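Local structure of quinonprotein alcohol dehydrogenase-like protein (Bacteroides thetaiotaomicron VPI-5482, 4R5O) at residues K399-S404 against L410-C415; A375-N380 against G384-T389. The protein is of unknown function but binds calcium and joins an immunoglobulin-like beta-sandwich to a seven-bladed beta-propeller of the YVTN repeat family. All blocks are in the same frame, centred on the assembly; numbering follows the deposited sequence.

Contact 1 of 2, residues K399-S404 against L410-C415. With CA (calcium ion), chain M.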
loop_
_atom_site.group_PDB
_atom_site.type_symbol
_atom_site.label_atom_id
_atom_site.label_comp_id
_atom_site.label_asym_id
_atom_site.label_seq_id
_atom_site.Cartn_x
_atom_site.Cartn_y
_atom_site.Cartn_z
ATOM N N LYS A 399 10.965 -0.795 12.733
ATOM C CA LYS A 399 10.096 -1.887 13.099
ATOM C C LYS A 399 8.639 -1.436 13.110
ATOM O O LYS A 399 8.359 -0.246 13.255
ATOM C CB LYS A 399 10.488 -2.464 14.474
ATOM C CG LYS A 399 10.398 -1.470 15.627
ATOM C CD LYS A 399 10.855 -2.079 16.925
ATOM C CE LYS A 399 10.947 -1.052 18.018
ATOM N NZ LYS A 399 11.399 -1.678 19.281
ATOM N N ILE A 400 7.719 -2.400 12.951
ATOM C CA ILE A 400 6.285 -2.179 13.082
ATOM C C ILE A 400 5.873 -2.910 14.354
ATOM O O ILE A 400 6.013 -4.129 14.436
ATOM C CB ILE A 400 5.438 -2.575 11.838
ATOM C CG1 ILE A 400 5.876 -1.802 10.589
ATOM C CG2 ILE A 400 3.954 -2.368 12.130
ATOM C CD1 ILE A 400 5.259 -2.317 9.304
ATOM N N VAL A 401 5.436 -2.167 15.365
ATOM C CA VAL A 401 4.987 -2.760 16.621
ATOM C C VAL A 401 3.467 -2.714 16.616
ATOM O O VAL A 401 2.876 -1.667 16.355
ATOM C CB VAL A 401 5.606 -2.094 17.876
ATOM C CG1 VAL A 401 5.102 -2.760 19.150
ATOM C CG2 VAL A 401 7.132 -2.146 17.824
ATOM N N VAL A 402 2.852 -3.877 16.828
ATOM C CA VAL A 402 1.409 -4.084 16.877
ATOM C C VAL A 402 1.022 -4.214 18.340
ATOM O O VAL A 402 1.419 -5.192 18.992
ATOM C CB VAL A 402 0.946 -5.314 16.031
ATOM C CG1 VAL A 402 -0.557 -5.551 16.175
ATOM C CG2 VAL A 402 1.358 -5.200 14.570
ATOM N N TYR A 403 0.291 -3.210 18.859
ATOM C CA TYR A 403 -0.197 -3.167 20.233
ATOM C C TYR A 403 -1.642 -3.612 20.323
ATOM O O TYR A 403 -2.411 -3.373 19.409
ATOM C CB TYR A 403 -0.082 -1.741 20.816
ATOM C CG TYR A 403 1.330 -1.213 20.978
ATOM C CD1 TYR A 403 2.081 -1.513 22.112
ATOM C CD2 TYR A 403 1.883 -0.336 20.043
ATOM C CE1 TYR A 403 3.366 -1.004 22.286
ATOM C CE2 TYR A 403 3.171 0.177 20.206
ATOM C CZ TYR A 403 3.911 -0.167 21.327
ATOM O OH TYR A 403 5.172 0.345 21.520
ATOM N N SER A 404 -2.035 -4.183 21.444
ATOM C CA SER A 404 -3.430 -4.531 21.689
ATOM C C SER A 404 -4.194 -3.273 22.140
ATOM O O SER A 404 -3.548 -2.261 22.432
ATOM C CB SER A 404 -3.515 -5.644 22.736
ATOM O OG SER A 404 -2.986 -5.225 23.985
ATOM N N LEU A 410 2.084 -7.229 20.654
ATOM C CA LEU A 410 1.609 -8.500 20.102
ATOM C C LEU A 410 2.491 -8.986 18.964
ATOM O O LEU A 410 2.609 -10.193 18.759
ATOM C CB LEU A 410 0.155 -8.364 19.592
ATOM C CG LEU A 410 -0.936 -8.046 20.621
ATOM C CD1 LEU A 410 -2.277 -7.961 19.941
ATOM C CD2 LEU A 410 -0.988 -9.085 21.736
ATOM N N HIS A 411 3.057 -8.053 18.186
ATOM C CA HIS A 411 3.910 -8.359 17.037
ATOM C C HIS A 411 4.994 -7.322 16.853
ATOM O O HIS A 411 4.801 -6.155 17.172
ATOM C CB HIS A 411 3.087 -8.434 15.740
ATOM C CG HIS A 411 1.905 -9.345 15.790
ATOM N ND1 HIS A 411 2.018 -10.671 15.519
ATOM C CD2 HIS A 411 0.616 -9.073 16.070
ATOM C CE1 HIS A 411 0.804 -11.176 15.660
ATOM N NE2 HIS A 411 -0.071 -10.249 15.973
ATOM N N THR A 412 6.124 -7.747 16.303
ATOM C CA THR A 412 7.238 -6.892 15.947
ATOM C C THR A 412 7.660 -7.342 14.561
ATOM O O THR A 412 8.011 -8.512 14.374
ATOM C CB THR A 412 8.354 -6.923 17.003
ATOM O OG1 THR A 412 7.825 -6.534 18.268
ATOM C CG2 THR A 412 9.521 -6.002 16.647
ATOM N N VAL A 413 7.547 -6.452 13.583
ATOM C CA VAL A 413 7.945 -6.705 12.202
ATOM C C VAL A 413 9.245 -5.948 11.971
ATOM O O VAL A 413 9.252 -4.721 12.040
ATOM C CB VAL A 413 6.835 -6.311 11.196
ATOM C CG1 VAL A 413 7.188 -6.755 9.778
ATOM C CG2 VAL A 413 5.484 -6.873 11.617
ATOM N N ASP A 414 10.354 -6.659 11.772
ATOM C CA ASP A 414 11.635 -6.003 11.536
ATOM C C ASP A 414 11.653 -5.532 10.097
ATOM O O ASP A 414 11.299 -6.286 9.198
ATOM C CB ASP A 414 12.822 -6.931 11.870
ATOM C CG ASP A 414 14.212 -6.302 11.774
ATOM O OD1 ASP A 414 14.307 -5.044 11.780
ATOM O OD2 ASP A 414 15.209 -7.066 11.740
ATOM N N CYS A 415 11.972 -4.257 9.890
ATOM C CA CYS A 415 11.961 -3.668 8.557
ATOM C C CYS A 415 13.376 -3.234 8.151
ATOM O O CYS A 415 13.593 -2.875 6.988
ATOM C CB CYS A 415 10.982 -2.496 8.504
ATOM S SG CYS A 415 9.247 -2.971 8.718
HETATM CA CA CA M . 9.167 -10.425 13.883
HETATM O O HOH W 1 8.759 -10.351 11.258
HETATM O O HOH W 2 11.260 -9.083 14.540
#

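Contact 2 of 2, residues A375-N380 against G384-T389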
loop_
_atom_site.group_PDB
_atom_site.type_symbol
_atom_site.label_atom_id
_atom_site.label_comp_id
_atom_site.label_asym_id
_atom_site.label_seq_id
_atom_site.Cartn_x
_atom_site.Cartn_y
_atom_site.Cartn_z
ATOM N N ALA A 375 6.037 7.106 10.789
ATOM C CA ALA A 375 4.996 6.845 9.800
ATOM C C ALA A 375 3.646 7.076 10.412
ATOM O O ALA A 375 3.570 7.078 11.647
ATOM C CB ALA A 375 5.099 5.432 9.267
ATOM N N PRO A 376 2.554 7.287 9.616
ATOM C CA PRO A 376 1.233 7.467 10.241
ATOM C C PRO A 376 0.783 6.234 11.019
ATOM O O PRO A 376 1.152 5.114 10.663
ATOM C CB PRO A 376 0.309 7.714 9.050
ATOM C CG PRO A 376 0.986 7.170 7.914
ATOM C CD PRO A 376 2.446 7.346 8.146
ATOM N N LEU A 377 0.004 6.442 12.091
ATOM C CA LEU A 377 -0.568 5.334 12.853
ATOM C C LEU A 377 -1.607 4.605 12.036
ATOM O O LEU A 377 -2.289 5.227 11.211
ATOM C CB LEU A 377 -1.210 5.834 14.153
ATOM C CG LEU A 377 -0.338 6.510 15.215
ATOM C CD1 LEU A 377 -1.207 7.125 16.301
ATOM C CD2 LEU A 377 0.679 5.530 15.803
ATOM N N GLN A 378 -1.752 3.307 12.267
ATOM C CA GLN A 378 -2.799 2.503 11.628
ATOM C C GLN A 378 -3.505 1.694 12.714
ATOM O O GLN A 378 -2.924 1.349 13.743
ATOM C CB GLN A 378 -2.263 1.611 10.493
ATOM C CG GLN A 378 -3.305 0.793 9.729
ATOM C CD GLN A 378 -4.327 1.627 9.000
ATOM O OE1 GLN A 378 -5.197 2.229 9.609
ATOM N NE2 GLN A 378 -4.362 1.528 7.677
ATOM N N LEU A 379 -4.782 1.450 12.499
ATOM C CA LEU A 379 -5.573 0.683 13.431
ATOM C C LEU A 379 -6.322 -0.377 12.705
ATOM O O LEU A 379 -6.853 -0.136 11.616
ATOM C CB LEU A 379 -6.549 1.588 14.200
ATOM C CG LEU A 379 -7.215 0.997 15.451
ATOM C CD1 LEU A 379 -6.251 0.990 16.622
ATOM C CD2 LEU A 379 -8.389 1.846 15.866
ATOM N N ASN A 380 -6.357 -1.563 13.315
ATOM C CA ASN A 380 -7.160 -2.679 12.866
ATOM C C ASN A 380 -8.545 -2.494 13.480
ATOM O O ASN A 380 -8.670 -2.592 14.700
ATOM C CB ASN A 380 -6.499 -3.990 13.240
ATOM C CG ASN A 380 -7.215 -5.200 12.717
ATOM O OD1 ASN A 380 -8.433 -5.316 12.775
ATOM N ND2 ASN A 380 -6.456 -6.163 12.245
ATOM N N GLY A 384 -8.994 -3.863 17.216
ATOM C CA GLY A 384 -8.622 -2.669 17.973
ATOM C C GLY A 384 -7.116 -2.493 18.103
ATOM O O GLY A 384 -6.654 -1.606 18.819
ATOM N N GLU A 385 -6.340 -3.350 17.423
ATOM C CA GLU A 385 -4.878 -3.350 17.412
ATOM C C GLU A 385 -4.326 -2.097 16.724
ATOM O O GLU A 385 -4.774 -1.744 15.634
ATOM C CB GLU A 385 -4.337 -4.610 16.705
ATOM C CG GLU A 385 -4.545 -5.939 17.421
ATOM C CD GLU A 385 -4.247 -7.148 16.553
ATOM O OE1 GLU A 385 -4.810 -7.259 15.438
ATOM O OE2 GLU A 385 -3.465 -8.009 17.006
ATOM N N LEU A 386 -3.343 -1.440 17.367
ATOM C CA LEU A 386 -2.658 -0.238 16.876
ATOM C C LEU A 386 -1.297 -0.624 16.305
ATOM O O LEU A 386 -0.526 -1.308 16.973
ATOM C CB LEU A 386 -2.511 0.790 18.020
ATOM C CG LEU A 386 -1.887 2.166 17.711
ATOM C CD1 LEU A 386 -2.867 3.077 16.969
ATOM C CD2 LEU A 386 -1.510 2.851 18.978
ATOM N N TYR A 387 -1.020 -0.203 15.077
ATOM C CA TYR A 387 0.235 -0.454 14.397
ATOM C C TYR A 387 1.046 0.813 14.378
ATOM O O TYR A 387 0.684 1.776 13.708
ATOM C CB TYR A 387 0.018 -0.977 12.972
ATOM C CG TYR A 387 -1.006 -2.072 12.823
ATOM C CD1 TYR A 387 -0.785 -3.330 13.354
ATOM C CD2 TYR A 387 -2.126 -1.899 12.031
ATOM C CE1 TYR A 387 -1.713 -4.356 13.203
ATOM C CE2 TYR A 387 -3.055 -2.920 11.859
ATOM C CZ TYR A 387 -2.835 -4.157 12.433
ATOM O OH TYR A 387 -3.707 -5.202 12.254
ATOM N N VAL A 388 2.153 0.800 15.093
ATOM C CA VAL A 388 3.081 1.903 15.246
ATOM C C VAL A 388 4.399 1.583 14.547
ATOM O O VAL A 388 4.956 0.506 14.758
ATOM C CB VAL A 388 3.301 2.169 16.745
ATOM C CG1 VAL A 388 4.147 3.400 16.951
ATOM C CG2 VAL A 388 1.974 2.322 17.481
ATOM N N THR A 389 4.907 2.529 13.727
ATOM C CA THR A 389 6.190 2.426 13.019
ATOM C C THR A 389 7.239 3.234 13.782
ATOM O O THR A 389 7.108 4.444 13.927
ATOM C CB THR A 389 6.056 2.883 11.572
ATOM O OG1 THR A 389 5.031 2.123 10.928
ATOM C CG2 THR A 389 7.345 2.794 10.801
HETATM O O HOH W 3 3.302 4.774 13.015
HETATM O O HOH W 4 2.554 2.335 11.873
#

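Contact 1 of 2, residues K399-S404 against L410-C415
Val402 and His411 run alongside each other in the same direction across an antiparallel beta hairpin, the third and fourth strands of a four-stranded propeller blade. Val402 meets the imidazole at its edge: CB lies in the ring plane, and CG1 comes within 3.7 Å of His411 CD2. With His411 CG beside its backbone N (chi1 -53°), the ring edge runs along the valine, while ND1 is hydrogen-bonded to Tyr115 OH. Ile400 and Val413 exchange two backbone hydrogen bonds, and Val402 N donates to His411 O. On the same face Ile400 packs CB against CB of Val413 at 4.0 Å, and its CG1 turns to Cys415 SG. Branched aliphatic residues suit this face, which is laid against Phe104 and Tyr106 of the neighbouring blade. On the other face Lys399 and Thr412 cross obliquely, the lysine CD passing the threonine methyl. A classic beta bulge sets two residues, Leu410 and His411, opposite the single Val402: Leu410 N donates to Val402 O over 2.7 Å, whereas the bond from His411 N is weak. Leu410 reaches along the hairpin, placing CD1 3.8 Å from Ser404 CB. A serine in place of Leu410 would probably leave Ser404 CB without this neighbour and open a gap. The Thr412 carbonyl points off the edge strand, its O binding a calcium ion at 2.3 Å together with two waters.

Contact 2 of 2, residues A375-N380 against G384-T389
Gln378 meets the Tyr387 ring at its edge, where CB lies in the ring plane and CG is 3.7 Å from Tyr387 CD2; over the centre of one face sits the carbonyl oxygen of Glu385, and the ring of Phe104 also meets the tyrosine. The Gln378 amide stands almost perpendicular to the ring, 85° between planes. Gln378 CG is anti to the backbone N and the chain bends at chi2 (62°), which folds OE1 back onto Leu379 N. A long, flexible amide suits this place because OE1 can turn back on its own strand while NE2 reaches Ile423 O in strand 422-424 of the neighbouring sheet.

At the phenol end the Asn380 amide is turned 54° from the ring plane. Its ND2 donates to Tyr387 OH over 2.9 Å, with the hydroxyl in the amide plane, while OD1 accepts from Gln382 N and Ser383 N; held at both ends, the amide has little freedom to flip. Asn380 N donates to Glu385 O at 2.8 Å, and Gly384 N to Asn380 O. Gly384 has a positive phi, where a side chain would crowd the preceding carbonyl.

On the face of the sheet away from Gln378 and Tyr387, Leu379 CD1 touches Leu386 CD1 at 4.0 Å and Leu377 lies alongside Val388, the three leucines packing on Val332 and Tyr341 of the adjacent blade. Between Gln378 and Thr374 the regular pairing is interrupted, and a water bridges Ala375 O and Thr389 N. Ala375 CB, small enough for this place, rests 3.6 Å from Thr389 CB. The chemistry implies a hairpin whose turn is fixed by amide and phenol hydrogen bonds, whose middle is held by the two backbone bonds between Gln378 and Tyr387 with leucines and a valine packed on one side, and whose interruption is bridged by water.

Overall arrangement
Both contacts are hairpins of one four-stranded blade: contact 2 pairs its first two strands and contact 1 its last two, and they meet where Val401 N and Tyr403 N probably bond to Val388 O and Leu386 O. Val402 also packs on Tyr387, so one side-chain layer runs through both and faces Phe104 of the next blade. Contact 2 is the more buried, enclosed by blades on both faces, with side-chain amides and water supplementing its backbone ladder. Contact 1 reaches the blade's outer edge, relies on backbone bonds and on aliphatic and imidazole packing, and offers a carbonyl to calcium. Strand 422-424, bonded by Gln378, joins the sheet of strand 103-108, consistent with ring closure.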